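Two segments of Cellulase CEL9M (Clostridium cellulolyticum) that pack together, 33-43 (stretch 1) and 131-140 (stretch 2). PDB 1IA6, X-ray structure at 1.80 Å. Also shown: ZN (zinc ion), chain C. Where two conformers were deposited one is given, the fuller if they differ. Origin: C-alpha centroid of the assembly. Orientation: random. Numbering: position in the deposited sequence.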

# COMPACT_ATOMS: atom_id res chain seq x y z
N ASP A 33 2.28 20.71 -9.47
CA ASP A 33 3.08 21.38 -10.50
C ASP A 33 4.57 21.29 -10.20
O ASP A 33 5.39 21.59 -11.06
CB ASP A 33 2.65 22.84 -10.65
CG ASP A 33 2.70 23.61 -9.35
OD1 ASP A 33 3.72 23.53 -8.64
OD2 ASP A 33 1.71 24.31 -9.04
N TRP A 34 4.93 20.88 -8.98
CA TRP A 34 6.34 20.77 -8.61
C TRP A 34 6.96 19.41 -8.94
O TRP A 34 8.12 19.17 -8.62
CB TRP A 34 6.55 21.09 -7.13
CG TRP A 34 5.50 20.55 -6.21
CD1 TRP A 34 4.28 21.11 -5.92
CD2 TRP A 34 5.57 19.34 -5.44
NE1 TRP A 34 3.60 20.33 -5.02
CE2 TRP A 34 4.36 19.23 -4.71
CE3 TRP A 34 6.53 18.33 -5.31
CZ2 TRP A 34 4.10 18.16 -3.86
CZ3 TRP A 34 6.27 17.26 -4.46
CH2 TRP A 34 5.06 17.18 -3.74
N ARG A 35 6.19 18.53 -9.58
CA ARG A 35 6.70 17.22 -9.96
C ARG A 35 6.90 17.16 -11.48
O ARG A 35 6.08 17.68 -12.24
CB ARG A 35 5.76 16.09 -9.54
CG ARG A 35 5.82 15.70 -8.06
CD ARG A 35 7.25 15.44 -7.59
NE ARG A 35 8.07 14.78 -8.60
CZ ARG A 35 7.99 13.50 -8.94
NH1 ARG A 35 7.12 12.69 -8.34
NH2 ARG A 35 8.77 13.03 -9.90
N GLY A 36 7.99 16.53 -11.90
CA GLY A 36 8.28 16.40 -13.32
C GLY A 36 8.98 15.08 -13.61
O GLY A 36 9.06 14.21 -12.74
N ALA A 37 9.48 14.93 -14.83
CA ALA A 37 10.17 13.71 -15.22
C ALA A 37 11.40 13.44 -14.36
O ALA A 37 12.16 14.35 -14.05
CB ALA A 37 10.59 13.79 -16.70
N CYS A 38 11.58 12.18 -13.98
CA CYS A 38 12.72 11.78 -13.15
C CYS A 38 13.18 10.36 -13.48
O CYS A 38 12.42 9.58 -14.06
CB CYS A 38 12.35 11.87 -11.66
SG CYS A 38 10.99 10.78 -11.15
N HIS A 39 14.42 10.05 -13.12
CA HIS A 39 15.00 8.73 -13.34
C HIS A 39 14.53 8.11 -14.65
O HIS A 39 14.00 6.99 -14.68
CB HIS A 39 14.64 7.83 -12.15
CG HIS A 39 14.90 8.47 -10.82
ND1 HIS A 39 13.89 8.98 -10.03
CD2 HIS A 39 16.05 8.72 -10.17
CE1 HIS A 39 14.42 9.52 -8.95
NE2 HIS A 39 15.73 9.38 -9.01
N THR A 40 14.75 8.84 -15.73
CA THR A 40 14.32 8.44 -17.06
C THR A 40 15.16 7.36 -17.72
O THR A 40 14.84 6.92 -18.82
CB THR A 40 14.30 9.66 -17.99
OG1 THR A 40 15.63 10.21 -18.09
CG2 THR A 40 13.37 10.73 -17.43
N THR A 41 16.23 6.92 -17.06
CA THR A 41 17.10 5.89 -17.63
C THR A 41 17.06 4.58 -16.85
O THR A 41 17.90 3.70 -17.07
CB THR A 41 18.57 6.36 -17.68
OG1 THR A 41 19.11 6.44 -16.35
CG2 THR A 41 18.67 7.73 -18.32
N ASP A 42 16.10 4.43 -15.95
CA ASP A 42 15.98 3.21 -15.16
C ASP A 42 15.96 1.96 -16.03
O ASP A 42 15.22 1.88 -17.01
CB ASP A 42 14.72 3.24 -14.30
CG ASP A 42 14.86 4.14 -13.08
OD1 ASP A 42 15.97 4.68 -12.86
OD2 ASP A 42 13.87 4.29 -12.35
N GLY A 43 16.77 0.97 -15.65
CA GLY A 43 16.82 -0.27 -16.40
C GLY A 43 17.85 -0.29 -17.51
O GLY A 43 18.11 -1.35 -18.10
ZN ZN C . 11.82 8.91 -10.08
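Stretch 2 (131-140) APEEQTGQRP

Two irregular segments can pack as specifically as a pair of strands when side chains and ordered water take over the work of backbone pairing, and this contact in Cellulase CEL9M is a compact example. Stretch 1 has no regular helix or strand; its one defined feature is a type I turn from H39 to D42. Stretch 2 opens with a short 3-10 segment, 132-134, held by backbone bonds from E134 N to A131 O (3.1 Å) and from Q135 N to P132 O (3.3 Å), and continues as loop. The two run in the same sense: C38 lies nearest E133, with CA atoms 4.4 Å apart, T41 pairs with Q138 at 7.6 Å between CA atoms, and D42 with R139 at 6.4 Å. No direct backbone-to-backbone hydrogen bond joins them, and together they bury 557 Å².

At the start of stretch 1, D33 is out of reach, and W34 is linked through a water that donates to both W34 O and E133 OE1, each at 2.8 Å. The other carboxylate oxygen of E133 gathers two neighbours. R35 NE forms a salt bridge with E133 OE2 at 2.6 Å, nearly linear as a hydrogen bond, and G36 N donates to E133 OE2 at 2.8 Å. P132 covers one face of the R35 guanidinium, while the acid meets its edge.

C38 turns toward stretch 2, its CB 4.1 Å from P132 CB, and its SG binds zinc at 2.3 Å. H39 ND1 binds the same ion at 2.1 Å, leaving NE2 to donate to Q135 OE1 at 2.8 Å. The ring is thus fixed at both nitrogens. P132 O lies over one face, and the R139 guanidinium stacks flat on the other, centres 3.6 Å apart and planes at 24°. At the backbone of H39, a water accepts from H39 N (2.9 Å) and donates to P132 O (2.7 Å) and Q135 O (2.8 Å).

Past T40, which makes no contact, T41 OG1 approaches Q138 OE1 at 3.3 Å. D42 then meets R139 in a two-pronged salt bridge: R139 NE to D42 OD1 at 2.9 Å and R139 NH2 to D42 OD2 at 2.8 Å. The guanidinium therefore offers its edge to the acid and its face to H39. One water joins D42 OD1 (2.7 Å) to R139 N (3.1 Å); another accepts from G43 N at 2.8 Å and donates to R139 O at 2.7 Å.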

# COMPACT_ATOMS: atom_id res chain seq x y z
N ALA A 131 15.52 17.31 -5.23
CA ALA A 131 14.40 16.87 -6.06
C ALA A 131 14.75 15.63 -6.88
O ALA A 131 15.88 15.49 -7.35
CB ALA A 131 13.97 18.00 -7.00
N PRO A 132 13.79 14.71 -7.04
CA PRO A 132 14.08 13.50 -7.82
C PRO A 132 14.43 13.84 -9.27
O PRO A 132 15.17 13.12 -9.92
CB PRO A 132 12.79 12.69 -7.69
CG PRO A 132 11.73 13.74 -7.49
CD PRO A 132 12.41 14.69 -6.52
N GLU A 133 13.89 14.96 -9.76
CA GLU A 133 14.14 15.38 -11.13
C GLU A 133 15.60 15.76 -11.38
O GLU A 133 16.06 15.72 -12.52
CB GLU A 133 13.25 16.58 -11.49
CG GLU A 133 11.75 16.32 -11.49
CD GLU A 133 11.14 16.34 -10.10
OE1 GLU A 133 11.86 16.65 -9.13
OE2 GLU A 133 9.92 16.06 -9.98
N GLU A 134 16.31 16.12 -10.32
CA GLU A 134 17.71 16.52 -10.45
C GLU A 134 18.71 15.46 -9.96
O GLU A 134 19.91 15.72 -9.90
CB GLU A 134 17.95 17.83 -9.70
CG GLU A 134 17.01 18.95 -10.12
CD GLU A 134 17.27 20.25 -9.38
OE1 GLU A 134 17.31 20.24 -8.13
OE2 GLU A 134 17.44 21.29 -10.05
N GLN A 135 18.21 14.28 -9.62
CA GLN A 135 19.08 13.20 -9.16
C GLN A 135 19.54 12.46 -10.41
O GLN A 135 18.82 11.63 -10.96
CB GLN A 135 18.30 12.26 -8.23
CG GLN A 135 19.12 11.11 -7.68
CD GLN A 135 18.38 10.34 -6.62
OE1 GLN A 135 17.16 10.15 -6.72
NE2 GLN A 135 19.10 9.87 -5.60
N THR A 136 20.76 12.77 -10.85
CA THR A 136 21.33 12.16 -12.04
C THR A 136 22.23 10.97 -11.71
O THR A 136 22.43 10.63 -10.55
CB THR A 136 22.15 13.18 -12.83
OG1 THR A 136 23.20 13.69 -12.00
CG2 THR A 136 21.27 14.33 -13.29
N GLY A 137 22.76 10.36 -12.76
CA GLY A 137 23.63 9.22 -12.57
C GLY A 137 22.95 7.93 -12.95
O GLY A 137 21.94 7.93 -13.65
N GLN A 138 23.49 6.82 -12.47
CA GLN A 138 22.94 5.50 -12.77
C GLN A 138 22.39 4.76 -11.57
O GLN A 138 23.08 4.56 -10.57
CB GLN A 138 24.00 4.62 -13.43
CG GLN A 138 24.08 4.72 -14.94
CD GLN A 138 22.82 4.22 -15.62
OE1 GLN A 138 22.04 5.00 -16.17
NE2 GLN A 138 22.61 2.90 -15.58
N ARG A 139 21.13 4.35 -11.66
CA ARG A 139 20.50 3.55 -10.62
C ARG A 139 20.60 2.10 -11.06
O ARG A 139 20.31 1.77 -12.21
CB ARG A 139 19.03 3.92 -10.45
CG ARG A 139 18.76 4.90 -9.33
CD ARG A 139 17.86 6.02 -9.81
NE ARG A 139 16.51 5.59 -10.15
CZ ARG A 139 15.50 5.52 -9.28
NH1 ARG A 139 15.69 5.84 -8.01
NH2 ARG A 139 14.29 5.16 -9.70
N PRO A 140 21.01 1.21 -10.15
CA PRO A 140 21.13 -0.20 -10.52
C PRO A 140 19.81 -0.95 -10.43
O PRO A 140 18.98 -0.68 -9.56
CB PRO A 140 22.13 -0.72 -9.50
CG PRO A 140 21.76 0.06 -8.26
CD PRO A 140 21.57 1.46 -8.81
O HOH W 1 10.11 17.76 -7.22
O HOH W 2 16.29 12.02 -12.16
O HOH W 3 18.61 4.99 -13.38
O HOH W 4 18.00 0.72 -13.10